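Long-range contact in myosin-I heavy chain (Dictyostelium discoideum, PDB 5EJR), which is an actin-based class VII motor with ATPase activity that acts in early phagocytosis and adhesion, seen here as its second MyTH4-FERM tail domain: residues Cys319-Trp331 with Pro402-Gly414. Numbering follows the deposited sequence.
Sequences CFELTYCQIRDEW and PEYLKLMFINLIG. With EDO (1,2-ethanediol), chain H.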
loop_
_atom_site.group_PDB
_atom_site.type_symbol
_atom_site.label_atom_id
_atom_site.label_comp_id
_atom_site.label_asym_id
_atom_site.label_seq_id
_atom_site.Cartn_x
_atom_site.Cartn_y
_atom_site.Cartn_z
ATOM N N CYS A 319 4.057 19.305 -15.047
ATOM C CA CYS A 319 4.552 19.229 -13.684
ATOM C C CYS A 319 4.345 20.581 -12.981
ATOM O O CYS A 319 3.999 20.584 -11.804
ATOM C CB CYS A 319 6.018 18.798 -13.647
ATOM S SG CYS A 319 6.834 19.027 -12.046
ATOM N N PHE A 320 4.565 21.708 -13.683
ATOM C CA PHE A 320 4.407 23.029 -13.086
ATOM C C PHE A 320 2.953 23.238 -12.683
ATOM O O PHE A 320 2.687 23.732 -11.598
ATOM C CB PHE A 320 4.849 24.149 -14.028
ATOM C CG PHE A 320 4.701 25.528 -13.426
ATOM C CD1 PHE A 320 5.373 25.872 -12.256
ATOM C CD2 PHE A 320 3.877 26.482 -14.018
ATOM C CE1 PHE A 320 5.196 27.135 -11.675
ATOM C CE2 PHE A 320 3.707 27.752 -13.429
ATOM C CZ PHE A 320 4.389 28.073 -12.283
ATOM N N GLU A 321 2.031 22.832 -13.552
ATOM C CA GLU A 321 0.603 22.971 -13.308
ATOM C C GLU A 321 0.145 22.139 -12.092
ATOM O O GLU A 321 -0.592 22.644 -11.235
ATOM C CB GLU A 321 -0.196 22.668 -14.596
ATOM C CG GLU A 321 -1.679 23.016 -14.529
ATOM C CD GLU A 321 -2.023 24.417 -14.050
ATOM O OE1 GLU A 321 -1.206 25.345 -14.249
ATOM O OE2 GLU A 321 -3.118 24.585 -13.471
ATOM N N LEU A 322 0.635 20.903 -11.983
ATOM C CA LEU A 322 0.314 20.047 -10.848
ATOM C C LEU A 322 0.906 20.593 -9.573
ATOM O O LEU A 322 0.277 20.501 -8.521
ATOM C CB LEU A 322 0.762 18.617 -11.057
ATOM C CG LEU A 322 -0.051 17.789 -12.024
ATOM C CD1 LEU A 322 0.647 16.456 -12.273
ATOM C CD2 LEU A 322 -1.503 17.565 -11.516
ATOM N N THR A 323 2.104 21.194 -9.676
ATOM C CA THR A 323 2.772 21.815 -8.530
ATOM C C THR A 323 1.990 23.009 -8.035
ATOM O O THR A 323 1.765 23.117 -6.827
ATOM C CB THR A 323 4.222 22.175 -8.874
ATOM O OG1 THR A 323 4.879 20.975 -9.273
ATOM C CG2 THR A 323 4.961 22.789 -7.679
ATOM N N TYR A 324 1.632 23.930 -8.955
ATOM C CA TYR A 324 0.882 25.128 -8.600
ATOM C C TYR A 324 -0.433 24.708 -7.906
ATOM O O TYR A 324 -0.732 25.208 -6.828
ATOM C CB TYR A 324 0.615 26.014 -9.848
ATOM C CG TYR A 324 -0.513 26.996 -9.597
ATOM C CD1 TYR A 324 -0.370 28.035 -8.678
ATOM C CD2 TYR A 324 -1.748 26.837 -10.218
ATOM C CE1 TYR A 324 -1.416 28.909 -8.413
ATOM C CE2 TYR A 324 -2.815 27.684 -9.927
ATOM C CZ TYR A 324 -2.652 28.697 -9.001
ATOM O OH TYR A 324 -3.690 29.547 -8.757
ATOM N N CYS A 325 -1.187 23.797 -8.545
ATOM C CA CYS A 325 -2.444 23.218 -8.076
ATOM C C CYS A 325 -2.294 22.634 -6.653
ATOM O O CYS A 325 -3.156 22.867 -5.812
ATOM C CB CYS A 325 -2.936 22.173 -9.076
ATOM S SG CYS A 325 -4.534 21.423 -8.669
ATOM N N GLN A 326 -1.173 21.936 -6.370
ATOM C CA GLN A 326 -0.907 21.312 -5.056
ATOM C C GLN A 326 -0.642 22.366 -3.978
ATOM O O GLN A 326 -1.192 22.249 -2.892
ATOM C CB GLN A 326 0.263 20.314 -5.137
ATOM C CG GLN A 326 0.564 19.630 -3.816
ATOM C CD GLN A 326 1.603 18.563 -4.004
ATOM O OE1 GLN A 326 1.508 17.738 -4.898
ATOM N NE2 GLN A 326 2.626 18.584 -3.190
ATOM N N ILE A 327 0.161 23.387 -4.283
ATOM C CA ILE A 327 0.486 24.435 -3.298
ATOM C C ILE A 327 -0.769 25.285 -3.026
ATOM O O ILE A 327 -1.001 25.675 -1.886
ATOM C CB ILE A 327 1.678 25.286 -3.800
ATOM C CG1 ILE A 327 2.942 24.373 -3.942
ATOM C CG2 ILE A 327 1.957 26.467 -2.831
ATOM C CD1 ILE A 327 3.968 24.941 -4.944
ATOM N N ARG A 328 -1.553 25.570 -4.079
ATOM C CA ARG A 328 -2.795 26.349 -3.967
ATOM C C ARG A 328 -3.781 25.605 -3.064
ATOM O O ARG A 328 -4.393 26.228 -2.208
ATOM C CB ARG A 328 -3.448 26.609 -5.337
ATOM C CG ARG A 328 -4.438 27.801 -5.266
ATOM C CD ARG A 328 -5.398 27.763 -6.448
ATOM N NE ARG A 328 -6.233 28.968 -6.544
ATOM C CZ ARG A 328 -7.418 29.110 -5.940
ATOM N NH1 ARG A 328 -7.894 28.150 -5.161
ATOM N NH2 ARG A 328 -8.126 30.225 -6.105
ATOM N N ASP A 329 -3.899 24.277 -3.233
ATOM C CA ASP A 329 -4.786 23.425 -2.427
ATOM C C ASP A 329 -4.390 23.421 -0.961
ATOM O O ASP A 329 -5.261 23.527 -0.074
ATOM C CB ASP A 329 -4.854 22.010 -3.008
ATOM C CG ASP A 329 -5.710 21.080 -2.177
ATOM O OD1 ASP A 329 -6.947 21.129 -2.323
ATOM O OD2 ASP A 329 -5.140 20.328 -1.355
ATOM N N GLU A 330 -3.062 23.337 -0.689
ATOM C CA GLU A 330 -2.529 23.368 0.683
ATOM C C GLU A 330 -2.807 24.731 1.317
ATOM O O GLU A 330 -3.149 24.807 2.515
ATOM C CB GLU A 330 -1.008 23.091 0.667
ATOM C CG GLU A 330 -0.717 21.637 0.347
ATOM C CD GLU A 330 0.726 21.365 -0.040
ATOM O OE1 GLU A 330 1.156 20.198 0.074
ATOM O OE2 GLU A 330 1.420 22.303 -0.491
ATOM N N TRP A 331 -2.633 25.810 0.518
ATOM C CA TRP A 331 -2.957 27.165 0.960
ATOM C C TRP A 331 -4.464 27.210 1.306
ATOM O O TRP A 331 -4.816 27.738 2.362
ATOM C CB TRP A 331 -2.683 28.177 -0.150
ATOM C CG TRP A 331 -3.290 29.542 0.067
ATOM C CD1 TRP A 331 -4.354 30.083 -0.597
ATOM C CD2 TRP A 331 -2.893 30.506 1.047
ATOM N NE1 TRP A 331 -4.640 31.335 -0.094
ATOM C CE2 TRP A 331 -3.769 31.610 0.933
ATOM C CE3 TRP A 331 -1.896 30.529 2.045
ATOM C CZ2 TRP A 331 -3.624 32.768 1.719
ATOM C CZ3 TRP A 331 -1.754 31.673 2.825
ATOM C CH2 TRP A 331 -2.650 32.755 2.695
ATOM N N PRO A 402 -0.493 34.534 -16.785
ATOM C CA PRO A 402 -0.900 33.526 -15.789
ATOM C C PRO A 402 0.276 32.716 -15.232
ATOM O O PRO A 402 0.343 32.492 -14.034
ATOM C CB PRO A 402 -1.867 32.633 -16.573
ATOM C CG PRO A 402 -2.408 33.531 -17.655
ATOM C CD PRO A 402 -1.208 34.321 -18.068
ATOM N N GLU A 403 1.237 32.306 -16.091
ATOM C CA GLU A 403 2.427 31.601 -15.600
ATOM C C GLU A 403 3.205 32.434 -14.573
ATOM O O GLU A 403 3.670 31.891 -13.566
ATOM C CB GLU A 403 3.371 31.266 -16.766
ATOM C CG GLU A 403 4.552 30.444 -16.307
ATOM C CD GLU A 403 5.319 29.854 -17.461
ATOM O OE1 GLU A 403 4.912 28.773 -17.942
ATOM O OE2 GLU A 403 6.336 30.459 -17.865
ATOM N N TYR A 404 3.389 33.725 -14.853
ATOM C CA TYR A 404 4.160 34.574 -13.946
ATOM C C TYR A 404 3.455 34.788 -12.611
ATOM O O TYR A 404 4.125 34.900 -11.582
ATOM C CB TYR A 404 4.562 35.887 -14.605
ATOM C CG TYR A 404 5.554 36.677 -13.794
ATOM C CD1 TYR A 404 6.907 36.329 -13.770
ATOM C CD2 TYR A 404 5.140 37.740 -12.996
ATOM C CE1 TYR A 404 7.823 37.050 -13.003
ATOM C CE2 TYR A 404 6.047 38.476 -12.243
ATOM C CZ TYR A 404 7.381 38.118 -12.231
ATOM O OH TYR A 404 8.240 38.844 -11.448
ATOM N N LEU A 405 2.111 34.826 -12.622
ATOM C CA LEU A 405 1.320 34.958 -11.399
ATOM C C LEU A 405 1.434 33.676 -10.537
ATOM O O LEU A 405 1.507 33.758 -9.314
ATOM C CB LEU A 405 -0.142 35.249 -11.737
ATOM C CG LEU A 405 -0.497 36.649 -12.294
ATOM C CD1 LEU A 405 -1.930 36.635 -12.868
ATOM C CD2 LEU A 405 -0.339 37.758 -11.222
ATOM N N LYS A 406 1.502 32.518 -11.171
ATOM C CA LYS A 406 1.646 31.245 -10.476
ATOM C C LYS A 406 3.033 31.169 -9.784
ATOM O O LYS A 406 3.110 30.778 -8.615
ATOM C CB LYS A 406 1.379 30.059 -11.429
ATOM C CG LYS A 406 -0.084 29.979 -11.934
ATOM C CD LYS A 406 -0.258 28.898 -12.978
ATOM C CE LYS A 406 -1.571 29.031 -13.702
ATOM N NZ LYS A 406 -1.773 27.940 -14.677
ATOM N N LEU A 407 4.077 31.699 -10.455
ATOM C CA LEU A 407 5.439 31.744 -9.909
ATOM C C LEU A 407 5.519 32.713 -8.738
ATOM O O LEU A 407 6.204 32.424 -7.761
ATOM C CB LEU A 407 6.461 32.158 -11.004
ATOM C CG LEU A 407 6.709 31.155 -12.138
ATOM C CD1 LEU A 407 7.419 31.815 -13.320
ATOM C CD2 LEU A 407 7.544 30.004 -11.672
ATOM N N MET A 408 4.794 33.854 -8.830
ATOM C CA MET A 408 4.735 34.898 -7.800
ATOM C C MET A 408 4.038 34.315 -6.566
ATOM O O MET A 408 4.460 34.572 -5.444
ATOM C CB MET A 408 3.903 36.099 -8.302
ATOM C CG MET A 408 4.639 37.069 -9.181
ATOM S SD MET A 408 3.518 38.383 -9.799
ATOM C CE MET A 408 3.243 39.337 -8.301
ATOM N N PHE A 409 2.934 33.591 -6.786
ATOM C CA PHE A 409 2.190 32.944 -5.697
ATOM C C PHE A 409 3.111 31.936 -4.974
ATOM O O PHE A 409 3.253 32.007 -3.760
ATOM C CB PHE A 409 0.941 32.242 -6.253
ATOM C CG PHE A 409 0.295 31.270 -5.286
ATOM C CD1 PHE A 409 -0.280 31.719 -4.098
ATOM C CD2 PHE A 409 0.321 29.901 -5.531
ATOM C CE1 PHE A 409 -0.868 30.815 -3.202
ATOM C CE2 PHE A 409 -0.256 29.002 -4.631
ATOM C CZ PHE A 409 -0.829 29.465 -3.464
ATOM N N ILE A 410 3.792 31.053 -5.740
ATOM C CA ILE A 410 4.704 30.081 -5.129
ATOM C C ILE A 410 5.841 30.785 -4.386
ATOM O O ILE A 410 6.158 30.383 -3.287
ATOM C CB ILE A 410 5.220 29.032 -6.144
ATOM C CG1 ILE A 410 4.027 28.235 -6.743
ATOM C CG2 ILE A 410 6.241 28.113 -5.464
ATOM C CD1 ILE A 410 4.244 27.582 -8.125
ATOM N N ASN A 411 6.401 31.848 -4.959
ATOM C CA ASN A 411 7.475 32.606 -4.313
ATOM C C ASN A 411 7.027 33.156 -2.954
ATOM O O ASN A 411 7.755 33.078 -1.973
ATOM C CB ASN A 411 7.963 33.753 -5.222
ATOM C CG ASN A 411 9.083 34.557 -4.581
ATOM O OD1 ASN A 411 10.160 34.050 -4.210
ATOM N ND2 ASN A 411 8.811 35.805 -4.359
ATOM N N LEU A 412 5.826 33.725 -2.910
ATOM C CA LEU A 412 5.303 34.287 -1.661
ATOM C C LEU A 412 5.057 33.242 -0.596
ATOM O O LEU A 412 5.520 33.411 0.515
ATOM C CB LEU A 412 4.064 35.117 -1.950
ATOM C CG LEU A 412 4.460 36.487 -2.431
ATOM C CD1 LEU A 412 3.407 37.072 -3.302
ATOM C CD2 LEU A 412 4.814 37.396 -1.252
ATOM N N ILE A 413 4.357 32.158 -0.929
ATOM C CA ILE A 413 4.136 31.037 -0.013
ATOM C C ILE A 413 5.482 30.467 0.468
ATOM O O ILE A 413 5.707 30.320 1.672
ATOM C CB ILE A 413 3.311 29.923 -0.708
ATOM C CG1 ILE A 413 1.859 30.371 -0.937
ATOM C CG2 ILE A 413 3.370 28.583 0.096
ATOM C CD1 ILE A 413 0.998 30.633 0.319
ATOM N N GLY A 414 6.344 30.159 -0.494
ATOM C CA GLY A 414 7.634 29.526 -0.261
ATOM C C GLY A 414 8.563 30.279 0.657
ATOM O O GLY A 414 9.132 29.673 1.554
HETATM C C1 EDO H . 5.072 22.363 -0.496
HETATM O O1 EDO H . 5.253 21.616 0.687
HETATM C C2 EDO H . 4.373 21.629 -1.682
HETATM O O2 EDO H . 3.425 20.639 -1.328
#
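F409 of helix 402-414 is a knob in a hole formed by Y324, I327, R328 and W331 of helix 319-331. The two helices run 47° apart in direction, with axes 10.5 Å apart at closest approach. The packing is tight here. F409 CD2 lies 3.5 Å from Y324 CE1, at the edge of the tyrosine ring. The far edge of F409 points at the face of the W331 five-membered ring, an edge-to-face pair with planes at 78°. I413 CD1 meets W331 CE3 at 3.4 Å. I327 fills the middle: its CG2 branch touches F409 and I413, and its CD1 reaches I410.

F320 is a second knob, going the other way, set among E403, K406, L407 and I410. With CG anti to the backbone N (chi1 -180°), its ring reaches across to the other helix, and CE1 comes 3.7 Å from I410 CD1.

K406 joins this core to the more open side. Its extended chain crosses Y324 at about a right angle, with CG 3.7 Å over the ring centre in a CH-pi contact. Beyond the ring, K406 NZ donates to E321 OE1 at 2.7 Å on the syn side, somewhat out of the carboxylate plane, and the two form a salt bridge. Both charged residues are partly exposed. Replacing Y324 by alanine would probably leave the K406 chain without the ring face it lies on and open a gap beside F409.

Both helices belong to the helical central lobe of the FERM domain. Helix 341-355 packs against Y324, L405 and L412, while helix 311-314 covers F320 and L407. W331 NE1 and R328 NH2 bond to the carbonyls of V372 and Q371. On another side of helix 319-331, Q326 and E330 meet strand 290-296 through R295 and R296.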